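Local coordinates for neck and C-terminal motor domain of Kar3 (Candida glabrata, PDB 4GKR), which probably uses ATP hydrolysis to move along microtubules as a kinesin-14 motor in mitosis, and binds ADP in its nucleotide pocket, at residues 90-95 / 136-141; 142-147 / 211-216. All coordinates share one frame; numbering follows the deposited sequence.

Contact 1 of 2, residues 90-95 / 136-141; sequences EIFKEV and INHIFS
F92 and H138 meet as two aromatic rings reaching across from separate helices, 88-93 and 131-147; their CA atoms, the nearest pair between 90-95 and 136-141, are 9.6 Å apart. The pair is an offset edge-to-face stack: the rim of the F92 ring is turned toward the face of the imidazole, with ring centroids 5.3 Å apart and planes at 65°. The phenyl leads with its CE2-CZ edge. Its CE2 lies 3.5 Å from H138 ND1 and 3.6 Å from H138 CG, while the neighbouring CZ rests 3.7 Å from H138 CB, where the imidazole joins its helix. H138 CG lies in the plane of the phenyl ring, at its edge. Both side chains leave their backbones with CG anti to N (chi1 -164° in F92, -166° in H138), which carries each ring out across the gap between the helices. The imidazole is also held from its far nitrogen, since NE2 is hydrogen-bonded to NE2 of Q100, and its ring meets that of W142 one turn further along helix 131-147. The phenyl touches A134 and T135 on that helix as well, while I91 and V95 pack on strand 335-342. This is aromatic helix-to-helix packing at the surface of the kinesin motor domain, a P-loop NTPase fold, with the F92 side chain about 13 Å from the bound ADP.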
loop_
_atom_site.group_PDB
_atom_site.type_symbol
_atom_site.label_atom_id
_atom_site.label_comp_id
_atom_site.label_asym_id
_atom_site.label_seq_id
_atom_site.Cartn_x
_atom_site.Cartn_y
_atom_site.Cartn_z
ATOM N N GLU A 90 1.152 -16.100 1.907
ATOM C CA GLU A 90 2.239 -16.062 2.874
ATOM C C GLU A 90 2.513 -14.618 3.267
ATOM O O GLU A 90 2.716 -14.303 4.438
ATOM C CB GLU A 90 3.501 -16.746 2.313
ATOM N N ILE A 91 2.477 -13.740 2.276
ATOM C CA ILE A 91 2.686 -12.323 2.491
ATOM C C ILE A 91 1.634 -11.697 3.405
ATOM O O ILE A 91 1.948 -10.795 4.179
ATOM C CB ILE A 91 2.819 -11.579 1.151
ATOM C CG1 ILE A 91 4.246 -11.775 0.627
ATOM C CG2 ILE A 91 2.488 -10.101 1.306
ATOM C CD1 ILE A 91 4.520 -11.138 -0.710
ATOM N N PHE A 92 0.397 -12.174 3.344
ATOM C CA PHE A 92 -0.615 -11.621 4.237
ATOM C C PHE A 92 -0.408 -11.966 5.717
ATOM O O PHE A 92 -0.787 -11.179 6.595
ATOM C CB PHE A 92 -2.043 -11.948 3.801
ATOM C CG PHE A 92 -3.064 -11.086 4.473
ATOM C CD1 PHE A 92 -3.257 -9.766 4.058
ATOM C CD2 PHE A 92 -3.781 -11.553 5.563
ATOM C CE1 PHE A 92 -4.175 -8.940 4.689
ATOM C CE2 PHE A 92 -4.689 -10.721 6.212
ATOM C CZ PHE A 92 -4.893 -9.418 5.767
ATOM N N LYS A 93 0.194 -13.125 5.995
ATOM C CA LYS A 93 0.486 -13.524 7.381
ATOM C C LYS A 93 1.313 -12.431 8.067
ATOM O O LYS A 93 1.046 -12.081 9.212
ATOM C CB LYS A 93 1.190 -14.889 7.440
ATOM N N GLU A 94 2.265 -11.860 7.324
ATOM C CA GLU A 94 3.134 -10.774 7.791
ATOM C C GLU A 94 2.542 -9.355 7.639
ATOM O O GLU A 94 3.244 -8.377 7.848
ATOM C CB GLU A 94 4.508 -10.865 7.099
ATOM N N VAL A 95 1.263 -9.241 7.295
ATOM C CA VAL A 95 0.583 -7.935 7.165
ATOM C C VAL A 95 -0.647 -7.861 8.100
ATOM O O VAL A 95 -1.119 -6.768 8.490
ATOM C CB VAL A 95 0.128 -7.698 5.696
ATOM C CG1 VAL A 95 -0.789 -6.506 5.575
ATOM C CG2 VAL A 95 1.325 -7.519 4.780
ATOM N N ILE A 136 -9.974 -7.088 3.412
ATOM C CA ILE A 136 -11.421 -7.057 3.623
ATOM C C ILE A 136 -11.865 -8.327 4.345
ATOM O O ILE A 136 -12.584 -8.272 5.344
ATOM C CB ILE A 136 -12.209 -6.829 2.315
ATOM C CG1 ILE A 136 -12.169 -5.338 1.940
ATOM C CG2 ILE A 136 -13.659 -7.283 2.461
ATOM C CD1 ILE A 136 -12.352 -5.025 0.462
ATOM N N ASN A 137 -11.381 -9.463 3.879
ATOM C CA ASN A 137 -11.736 -10.733 4.512
ATOM C C ASN A 137 -11.288 -10.847 5.972
ATOM O O ASN A 137 -12.034 -11.328 6.831
ATOM C CB ASN A 137 -11.161 -11.891 3.722
ATOM C CG ASN A 137 -12.012 -13.119 3.830
ATOM O OD1 ASN A 137 -13.206 -13.098 3.477
ATOM N ND2 ASN A 137 -11.425 -14.206 4.340
ATOM N N HIS A 138 -10.074 -10.382 6.241
ATOM C CA HIS A 138 -9.503 -10.449 7.559
ATOM C C HIS A 138 -10.312 -9.630 8.520
ATOM O O HIS A 138 -10.573 -10.056 9.649
ATOM C CB HIS A 138 -8.064 -9.955 7.510
ATOM C CG HIS A 138 -7.275 -10.296 8.732
ATOM N ND1 HIS A 138 -6.786 -11.537 8.952
ATOM C CD2 HIS A 138 -6.932 -9.529 9.840
ATOM C CE1 HIS A 138 -6.145 -11.560 10.141
ATOM N NE2 HIS A 138 -6.231 -10.329 10.683
ATOM N N ILE A 139 -10.736 -8.453 8.064
ATOM C CA ILE A 139 -11.527 -7.546 8.874
ATOM C C ILE A 139 -12.879 -8.134 9.258
ATOM O O ILE A 139 -13.339 -7.925 10.374
ATOM C CB ILE A 139 -11.677 -6.196 8.177
ATOM C CG1 ILE A 139 -10.401 -5.386 8.372
ATOM C CG2 ILE A 139 -12.860 -5.399 8.703
ATOM C CD1 ILE A 139 -10.260 -4.305 7.321
ATOM N N PHE A 140 -13.501 -8.892 8.364
ATOM C CA PHE A 140 -14.775 -9.516 8.685
ATOM C C PHE A 140 -14.663 -10.554 9.785
ATOM O O PHE A 140 -15.523 -10.609 10.666
ATOM C CB PHE A 140 -15.445 -10.109 7.447
ATOM C CG PHE A 140 -16.181 -9.099 6.617
ATOM C CD1 PHE A 140 -16.394 -7.807 7.089
ATOM C CD2 PHE A 140 -16.683 -9.437 5.370
ATOM C CE1 PHE A 140 -17.072 -6.865 6.322
ATOM C CE2 PHE A 140 -17.368 -8.500 4.598
ATOM C CZ PHE A 140 -17.562 -7.210 5.074
ATOM N N SER A 141 -13.615 -11.379 9.731
ATOM C CA SER A 141 -13.310 -12.321 10.807
ATOM C C SER A 141 -13.356 -11.657 12.163
ATOM O O SER A 141 -14.007 -12.137 13.081
ATOM C CB SER A 141 -11.921 -12.896 10.633
ATOM O OG SER A 141 -11.965 -13.985 9.764
#

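Contact 2 of 2, residues 142-147 / 211-216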
loop_
_atom_site.group_PDB
_atom_site.type_symbol
_atom_site.label_atom_id
_atom_site.label_comp_id
_atom_site.label_asym_id
_atom_site.label_seq_id
_atom_site.Cartn_x
_atom_site.Cartn_y
_atom_site.Cartn_z
ATOM N N TRP A 142 -12.637 -10.551 12.289
ATOM C CA TRP A 142 -12.584 -9.850 13.550
ATOM C C TRP A 142 -13.898 -9.246 13.935
ATOM O O TRP A 142 -14.260 -9.281 15.106
ATOM C CB TRP A 142 -11.422 -8.868 13.580
ATOM C CG TRP A 142 -10.134 -9.632 13.637
ATOM C CD1 TRP A 142 -9.209 -9.797 12.622
ATOM C CD2 TRP A 142 -9.617 -10.432 14.756
ATOM N NE1 TRP A 142 -8.172 -10.604 13.033
ATOM C CE2 TRP A 142 -8.354 -11.012 14.298
ATOM C CE3 TRP A 142 -10.036 -10.679 16.047
ATOM C CZ2 TRP A 142 -7.573 -11.817 15.104
ATOM C CZ3 TRP A 142 -9.244 -11.500 16.861
ATOM C CH2 TRP A 142 -8.044 -12.061 16.395
ATOM N N ILE A 143 -14.637 -8.732 12.958
ATOM C CA ILE A 143 -15.977 -8.236 13.210
ATOM C C ILE A 143 -16.860 -9.345 13.760
ATOM O O ILE A 143 -17.510 -9.155 14.789
ATOM C CB ILE A 143 -16.609 -7.580 11.960
ATOM C CG1 ILE A 143 -16.214 -6.112 11.866
ATOM C CG2 ILE A 143 -18.131 -7.616 11.995
ATOM C CD1 ILE A 143 -14.742 -5.844 12.062
ATOM N N ASP A 144 -16.880 -10.497 13.097
ATOM C CA ASP A 144 -17.698 -11.613 13.570
ATOM C C ASP A 144 -17.392 -11.879 15.029
ATOM O O ASP A 144 -18.295 -11.942 15.854
ATOM C CB ASP A 144 -17.484 -12.884 12.739
ATOM C CG ASP A 144 -18.087 -12.788 11.324
ATOM O OD1 ASP A 144 -18.746 -11.755 11.012
ATOM O OD2 ASP A 144 -17.891 -13.750 10.519
ATOM N N LYS A 145 -16.110 -11.982 15.343
ATOM C CA LYS A 145 -15.658 -12.277 16.692
ATOM C C LYS A 145 -15.982 -11.179 17.717
ATOM O O LYS A 145 -16.419 -11.482 18.828
ATOM C CB LYS A 145 -14.164 -12.592 16.682
ATOM C CG LYS A 145 -13.816 -13.883 15.960
ATOM C CD LYS A 145 -12.331 -13.972 15.644
ATOM C CE LYS A 145 -11.877 -15.428 15.587
ATOM N NZ LYS A 145 -10.490 -15.509 15.048
ATOM N N LEU A 146 -15.782 -9.916 17.352
ATOM C CA LEU A 146 -16.026 -8.821 18.290
ATOM C C LEU A 146 -17.498 -8.589 18.622
ATOM O O LEU A 146 -17.820 -7.952 19.628
ATOM C CB LEU A 146 -15.367 -7.533 17.827
ATOM C CG LEU A 146 -13.842 -7.582 17.940
ATOM C CD1 LEU A 146 -13.202 -6.357 17.282
ATOM C CD2 LEU A 146 -13.415 -7.755 19.392
ATOM N N ALA A 147 -18.382 -9.123 17.783
ATOM C CA ALA A 147 -19.823 -9.054 18.009
ATOM C C ALA A 147 -20.174 -9.750 19.313
ATOM O O ALA A 147 -21.091 -9.341 20.025
ATOM C CB ALA A 147 -20.568 -9.703 16.856
ATOM N N ASP A 211 -22.015 -4.639 3.382
ATOM C CA ASP A 211 -23.020 -5.183 4.285
ATOM C C ASP A 211 -22.814 -6.673 4.518
ATOM O O ASP A 211 -23.211 -7.200 5.557
ATOM C CB ASP A 211 -24.428 -4.926 3.735
ATOM N N SER A 212 -22.191 -7.340 3.546
ATOM C CA SER A 212 -22.088 -8.796 3.542
ATOM C C SER A 212 -20.901 -9.296 2.719
ATOM O O SER A 212 -20.322 -8.549 1.921
ATOM C CB SER A 212 -23.395 -9.420 3.014
ATOM O OG SER A 212 -23.551 -9.256 1.610
ATOM N N ARG A 213 -20.548 -10.566 2.917
ATOM C CA ARG A 213 -19.537 -11.223 2.086
ATOM C C ARG A 213 -20.012 -11.341 0.628
ATOM O O ARG A 213 -19.204 -11.284 -0.298
ATOM C CB ARG A 213 -19.110 -12.575 2.685
ATOM C CG ARG A 213 -18.110 -12.425 3.832
ATOM C CD ARG A 213 -17.611 -13.753 4.386
ATOM N NE ARG A 213 -16.786 -13.579 5.592
ATOM C CZ ARG A 213 -17.256 -13.483 6.843
ATOM N NH1 ARG A 213 -18.560 -13.535 7.090
ATOM N NH2 ARG A 213 -16.423 -13.328 7.865
ATOM N N ASP A 214 -21.326 -11.465 0.440
ATOM C CA ASP A 214 -21.941 -11.377 -0.884
ATOM C C ASP A 214 -21.709 -9.984 -1.495
ATOM O O ASP A 214 -21.160 -9.872 -2.592
ATOM C CB ASP A 214 -23.438 -11.724 -0.819
ATOM N N THR A 215 -22.096 -8.932 -0.773
ATOM C CA THR A 215 -21.862 -7.542 -1.212
ATOM C C THR A 215 -20.389 -7.232 -1.577
ATOM O O THR A 215 -20.119 -6.580 -2.588
ATOM C CB THR A 215 -22.369 -6.510 -0.175
ATOM O OG1 THR A 215 -23.745 -6.764 0.148
ATOM C CG2 THR A 215 -22.236 -5.095 -0.722
ATOM N N VAL A 216 -19.451 -7.705 -0.759
ATOM C CA VAL A 216 -18.021 -7.565 -1.043
ATOM C C VAL A 216 -17.669 -8.239 -2.373
ATOM O O VAL A 216 -17.078 -7.615 -3.258
ATOM C CB VAL A 216 -17.162 -8.161 0.106
ATOM C CG1 VAL A 216 -15.721 -8.400 -0.324
ATOM C CG2 VAL A 216 -17.214 -7.270 1.332
#
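A single salt bridge between exposed side chains, D144 and R213, joins the later part of helix 131-147 to the first turn of helix 213-222 at the surface of the motor domain. The backbones stay well apart, with 11.3 Å between the nearest CA atoms of the two segments, D144 CA and S212 CA, and the two side chains span the gap from opposite directions. R213 does most of the reaching. Its chain is extended from CG to NE, which carries the guanidinium away from its own helix to the carboxylate. There NH2 donates to D144 OD2 over 3.1 Å, with an N-H...O angle of 159°. The oxygen lies near the guanidinium plane, at its edge, but the donor comes down on OD2 from above the carboxylate plane. The two flat groups are turned 65° against each other, and NH1 stands further off, 3.5 Å from OD2, so the pair is gripped by one bond rather than by the paired bonds of a coplanar, two-pronged bridge. Behind R213 the helix start is fixed by S212 at the N-cap, whose OG accepts from T215 N at 2.8 Å in a nearly straight bond. The arginine chain also lies against F140, and V216 packs on I136 and F140, so apolar contacts accompany the charged pair between these helices. On helix 131-147, I143 and L146 pack on Y153 of strand 152-163, while W142 and I143 touch L103 in a loop.

In the fold
From the N terminus, helix 88-93 comes first; contact 1 then joins it to helix 131-147 after a loop of 40 residues that includes the P-loop and strand 108-113. Contact 2 opens on the next residues of helix 131-147 and, after 63 residues rich in strand, closes at the start of helix 213-222. The two loops follow in series, neither nesting nor crossing, and share helix 131-147, which is thereby tied to helix 88-93 by contact 1 and to helix 213-222 by contact 2. Segment 211-216 also packs on 136-141, so the two contacts touch along the shared helix. Their centres lie about 14 Å apart.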